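Protein-tyrosine-phosphatase (PDB 2Z72) catalyses the removal of phosphate from phosphotyrosine, probably with a two-zinc centre of the calcineurin-like metallophosphoesterase kind. Local coordinates at residues Leu245-Leu248 / Gly253-Trp256; Arg258-Glu263 / Ala268-Ile273. All blocks are in the same frame, centred on the assembly; numbering follows the deposited sequence.

Contact 1. Residues Leu245-Leu248 / Gly253-Trp256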
# COMPACT_ATOMS: atom_id res chain seq x y z
N LEU A 245 -14.03 13.95 8.90
CA LEU A 245 -12.84 13.17 9.18
C LEU A 245 -13.20 11.87 9.88
O LEU A 245 -12.55 10.83 9.63
CB LEU A 245 -11.82 13.98 10.00
CG LEU A 245 -11.22 15.18 9.30
CD1 LEU A 245 -10.26 15.92 10.23
CD2 LEU A 245 -10.58 14.83 7.97
N ASN A 246 -14.18 11.91 10.76
CA ASN A 246 -14.60 10.71 11.47
C ASN A 246 -15.07 9.63 10.50
O ASN A 246 -14.68 8.48 10.55
CB ASN A 246 -15.67 11.13 12.47
CG ASN A 246 -16.10 9.99 13.37
OD1 ASN A 246 -16.29 8.86 12.90
ND2 ASN A 246 -16.26 10.24 14.66
N PHE A 247 -15.88 10.05 9.54
CA PHE A 247 -16.28 9.15 8.44
C PHE A 247 -15.08 8.58 7.72
O PHE A 247 -14.93 7.39 7.53
CB PHE A 247 -17.16 9.87 7.41
CG PHE A 247 -17.38 9.02 6.19
CD1 PHE A 247 -16.95 9.43 4.94
CD2 PHE A 247 -17.98 7.79 6.28
CE1 PHE A 247 -17.09 8.65 3.84
CE2 PHE A 247 -18.18 6.98 5.18
CZ PHE A 247 -17.72 7.39 3.96
N LEU A 248 -14.19 9.45 7.24
CA LEU A 248 -13.08 9.04 6.41
C LEU A 248 -12.13 8.09 7.11
O LEU A 248 -11.56 7.20 6.48
CB LEU A 248 -12.33 10.27 5.86
CG LEU A 248 -13.07 11.09 4.80
CD1 LEU A 248 -12.27 12.37 4.51
CD2 LEU A 248 -13.25 10.24 3.56
N GLY A 253 -15.73 4.08 6.61
CA GLY A 253 -15.05 4.85 5.61
C GLY A 253 -14.16 4.01 4.70
O GLY A 253 -14.10 2.77 4.80
N PRO A 254 -13.54 4.69 3.74
CA PRO A 254 -12.85 3.96 2.70
C PRO A 254 -11.77 2.99 3.12
O PRO A 254 -11.51 2.05 2.35
CB PRO A 254 -12.24 5.12 1.86
CG PRO A 254 -13.24 6.25 1.99
CD PRO A 254 -13.76 6.12 3.42
N THR A 255 -11.11 3.20 4.25
CA THR A 255 -10.02 2.31 4.65
C THR A 255 -10.40 1.25 5.67
O THR A 255 -9.60 0.36 5.91
CB THR A 255 -8.83 3.11 5.17
OG1 THR A 255 -9.26 3.88 6.28
CG2 THR A 255 -8.24 3.99 4.09
N TRP A 256 -11.64 1.26 6.15
CA TRP A 256 -12.10 0.22 7.09
C TRP A 256 -13.33 -0.51 6.63
O TRP A 256 -13.63 -1.59 7.15
CB TRP A 256 -12.39 0.84 8.45
CG TRP A 256 -11.22 1.21 9.27
CD1 TRP A 256 -10.52 2.40 9.25
CD2 TRP A 256 -10.57 0.41 10.24
NE1 TRP A 256 -9.51 2.39 10.15
CE2 TRP A 256 -9.50 1.17 10.79
CE3 TRP A 256 -10.77 -0.86 10.76
CZ2 TRP A 256 -8.66 0.69 11.78
CZ3 TRP A 256 -9.94 -1.34 11.73
CH2 TRP A 256 -8.88 -0.58 12.25
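Phe-247 meets Gly-253 twice, through its ring and through its backbone carbonyl. The ring is set beside the loop by a first torsion that carries CG anti to the backbone N (chi1 171°). Gly-253 CA then lies over one ring face, 4.2 Å from the centroid of Phe-247, as a CH-pi contact 28° off the normal. The nearest ring atom is CE2 of Phe-247, 3.8 Å from Gly-253 CA. Phe-247 O also receives a CA-H...O contact from Gly-253 CA at 3.2 Å, bent to 134° at the hydrogen. At this backbone a CB would run into Phe-247 O, which the lack of a side chain avoids. At the ring's far end, Phe-247 CZ comes within 4.2 Å of Pro-254 CD. A serine in place of Phe-247 would probably leave Gly-253 CA without its aromatic cover and open a gap beside Pro-254. Leu-248 follows, with its CD2 branch 4.2 Å from Pro-254 CD. Leu-248 O lies 3.9 Å from Pro-254 CD and accepts a hydrogen bond from Tyr-228 OH. Residues 253-256 form a type I beta turn with Pro-254 and Thr-255 at its corners, closed by Trp-256 N to Gly-253 O at 3.2 Å. The side chain of Thr-255 is about 7 Å from a zinc ion, and its OG1 hydrogen-bonds to Gln-152. The arrangement is a buried packing of a helix end against the loop that follows, in a calcineurin-like phosphoesterase: the chain leaves helix 243-249, folds back against its end and passes near the two-zinc site.

Contact 2. Residues Arg258-Glu263 / Ala268-Ile273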
# COMPACT_ATOMS: atom_id res chain seq x y z
N ARG A 258 -16.12 -2.82 5.43
CA ARG A 258 -16.14 -4.20 5.02
C ARG A 258 -17.49 -4.65 4.46
O ARG A 258 -17.75 -5.84 4.33
CB ARG A 258 -15.77 -5.20 6.15
CG ARG A 258 -14.34 -4.97 6.57
CD ARG A 258 -13.92 -6.15 7.41
NE ARG A 258 -12.75 -5.90 8.17
CZ ARG A 258 -11.51 -6.14 8.07
NH1 ARG A 258 -10.46 -5.89 8.89
NH2 ARG A 258 -11.13 -6.78 6.96
N GLY A 259 -18.33 -3.69 4.12
CA GLY A 259 -19.69 -3.98 3.70
C GLY A 259 -19.73 -4.86 2.48
O GLY A 259 -20.71 -5.63 2.30
N TYR A 260 -18.77 -4.78 1.54
CA TYR A 260 -18.85 -5.60 0.32
C TYR A 260 -18.77 -7.10 0.65
O TYR A 260 -19.18 -7.92 -0.16
CB TYR A 260 -17.77 -5.26 -0.70
CG TYR A 260 -17.77 -3.83 -1.16
CD1 TYR A 260 -18.93 -3.03 -1.07
CD2 TYR A 260 -16.66 -3.26 -1.71
CE1 TYR A 260 -18.90 -1.71 -1.52
CE2 TYR A 260 -16.65 -1.95 -2.16
CZ TYR A 260 -17.76 -1.17 -2.06
OH TYR A 260 -17.70 0.13 -2.50
N PHE A 261 -18.28 -7.43 1.84
CA PHE A 261 -18.11 -8.80 2.30
C PHE A 261 -19.16 -9.26 3.26
O PHE A 261 -19.10 -10.38 3.79
CB PHE A 261 -16.70 -8.94 2.92
CG PHE A 261 -15.62 -8.62 1.92
CD1 PHE A 261 -15.09 -7.33 1.85
CD2 PHE A 261 -15.18 -9.58 1.04
CE1 PHE A 261 -14.16 -7.06 0.87
CE2 PHE A 261 -14.23 -9.30 0.12
CZ PHE A 261 -13.71 -8.02 0.02
N SER A 262 -20.14 -8.43 3.51
CA SER A 262 -21.28 -8.70 4.33
C SER A 262 -22.27 -9.57 3.56
O SER A 262 -22.56 -9.35 2.40
CB SER A 262 -21.95 -7.42 4.84
OG SER A 262 -23.15 -7.71 5.54
N GLU A 263 -22.80 -10.60 4.23
CA GLU A 263 -23.75 -11.45 3.58
C GLU A 263 -25.07 -10.74 3.25
O GLU A 263 -25.85 -11.27 2.47
CB GLU A 263 -24.16 -12.67 4.45
CG GLU A 263 -23.61 -13.98 3.97
CD GLU A 263 -24.15 -15.27 4.55
OE1 GLU A 263 -24.58 -16.09 3.71
OE2 GLU A 263 -24.07 -15.41 5.77
N ALA A 268 -27.64 -4.89 -6.00
CA ALA A 268 -28.35 -3.63 -6.33
C ALA A 268 -27.72 -2.38 -5.72
O ALA A 268 -27.52 -1.33 -6.28
CB ALA A 268 -29.81 -3.75 -5.93
N GLU A 269 -27.32 -2.47 -4.50
CA GLU A 269 -26.70 -1.43 -3.68
C GLU A 269 -25.32 -1.17 -4.29
O GLU A 269 -24.95 -0.02 -4.52
CB GLU A 269 -26.52 -1.77 -2.20
CG GLU A 269 -26.17 -0.63 -1.28
CD GLU A 269 -25.87 -0.44 0.15
OE1 GLU A 269 -26.23 -1.35 0.92
OE2 GLU A 269 -25.26 0.66 0.47
N LEU A 270 -24.62 -2.26 -4.62
CA LEU A 270 -23.34 -2.07 -5.32
C LEU A 270 -23.49 -1.31 -6.63
O LEU A 270 -22.67 -0.42 -6.91
CB LEU A 270 -22.70 -3.45 -5.54
CG LEU A 270 -21.34 -3.46 -6.16
CD1 LEU A 270 -20.30 -2.74 -5.28
CD2 LEU A 270 -20.92 -4.90 -6.34
N ASP A 271 -24.52 -1.64 -7.38
CA ASP A 271 -24.74 -0.96 -8.64
C ASP A 271 -24.87 0.53 -8.44
O ASP A 271 -24.38 1.30 -9.27
CB ASP A 271 -25.99 -1.49 -9.36
CG ASP A 271 -25.80 -2.88 -9.88
OD1 ASP A 271 -24.65 -3.28 -10.16
OD2 ASP A 271 -26.87 -3.53 -10.08
N THR A 272 -25.48 0.92 -7.34
CA THR A 272 -25.61 2.38 -7.15
C THR A 272 -24.25 3.01 -6.88
O THR A 272 -24.02 4.16 -7.31
CB THR A 272 -26.55 2.67 -5.97
OG1 THR A 272 -27.86 2.19 -6.25
CG2 THR A 272 -26.71 4.16 -5.76
N ILE A 273 -23.36 2.30 -6.24
CA ILE A 273 -22.01 2.85 -6.04
C ILE A 273 -21.21 2.87 -7.31
O ILE A 273 -20.54 3.85 -7.66
CB ILE A 273 -21.37 2.08 -4.87
CG1 ILE A 273 -22.17 2.33 -3.59
CG2 ILE A 273 -19.89 2.40 -4.82
CD1 ILE A 273 -22.00 1.28 -2.52
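Tyr-260 and Leu-270 cross at about a right angle, with the leucine over the flat of the ring. Leu-270 CD1 stands 4.1 Å above the ring plane, offset toward the rim, and its nearest ring atom is Tyr-260 CE1. The leucine gets there because CG is anti to the backbone N (chi1 -176°), which sends the branch toward the ring. The contact rests mainly on this pair. Ile-273 is modelled in two conformers, so its side is less certain. In one of them it comes from the opposite direction to the tyrosine, with Ile-273 CD1 near the ring plane, 4.4 Å from Tyr-260 CE1. In that conformer Ile-273 CG2 is 3.9 Å from Tyr-260 OH. The two aliphatic side chains then lie against the outer part of the ring at face and edge. All three residues are buried, and no hydrogen bond joins the segments. The phenol oxygen is satisfied elsewhere, by a hydrogen bond with Ile-210 N. Phe-265, in the connection between the segments, also meets the tyrosine ring, with planes at about 50°. Tyr-260 belongs to the 3-10 segment 259-261. It touches both helix 267-277 and the neighbouring strands, meeting Ile-282 and Val-284 of strand 281-284 and Val-300 of strand 300-302.

In the fold
The two contacts follow one another along the chain and neither nest nor cross. Helix 243-249 comes first. Contact 1 closes the short loop that leaves it, bridging the four residues between 245-248 and 253-256. After one further residue the chain enters contact 2, which closes the next connection, from 258-263 to helix 267-277. Their centres are 16 Å apart, on the same side of the chain's centre. Contact 1 ties helix 243-249 to the loop near the zinc ions, beside helix 221-231. Contact 2 lies farther from the metals and joins the loop to helix 267-277, next to strands 281-284 and 300-302.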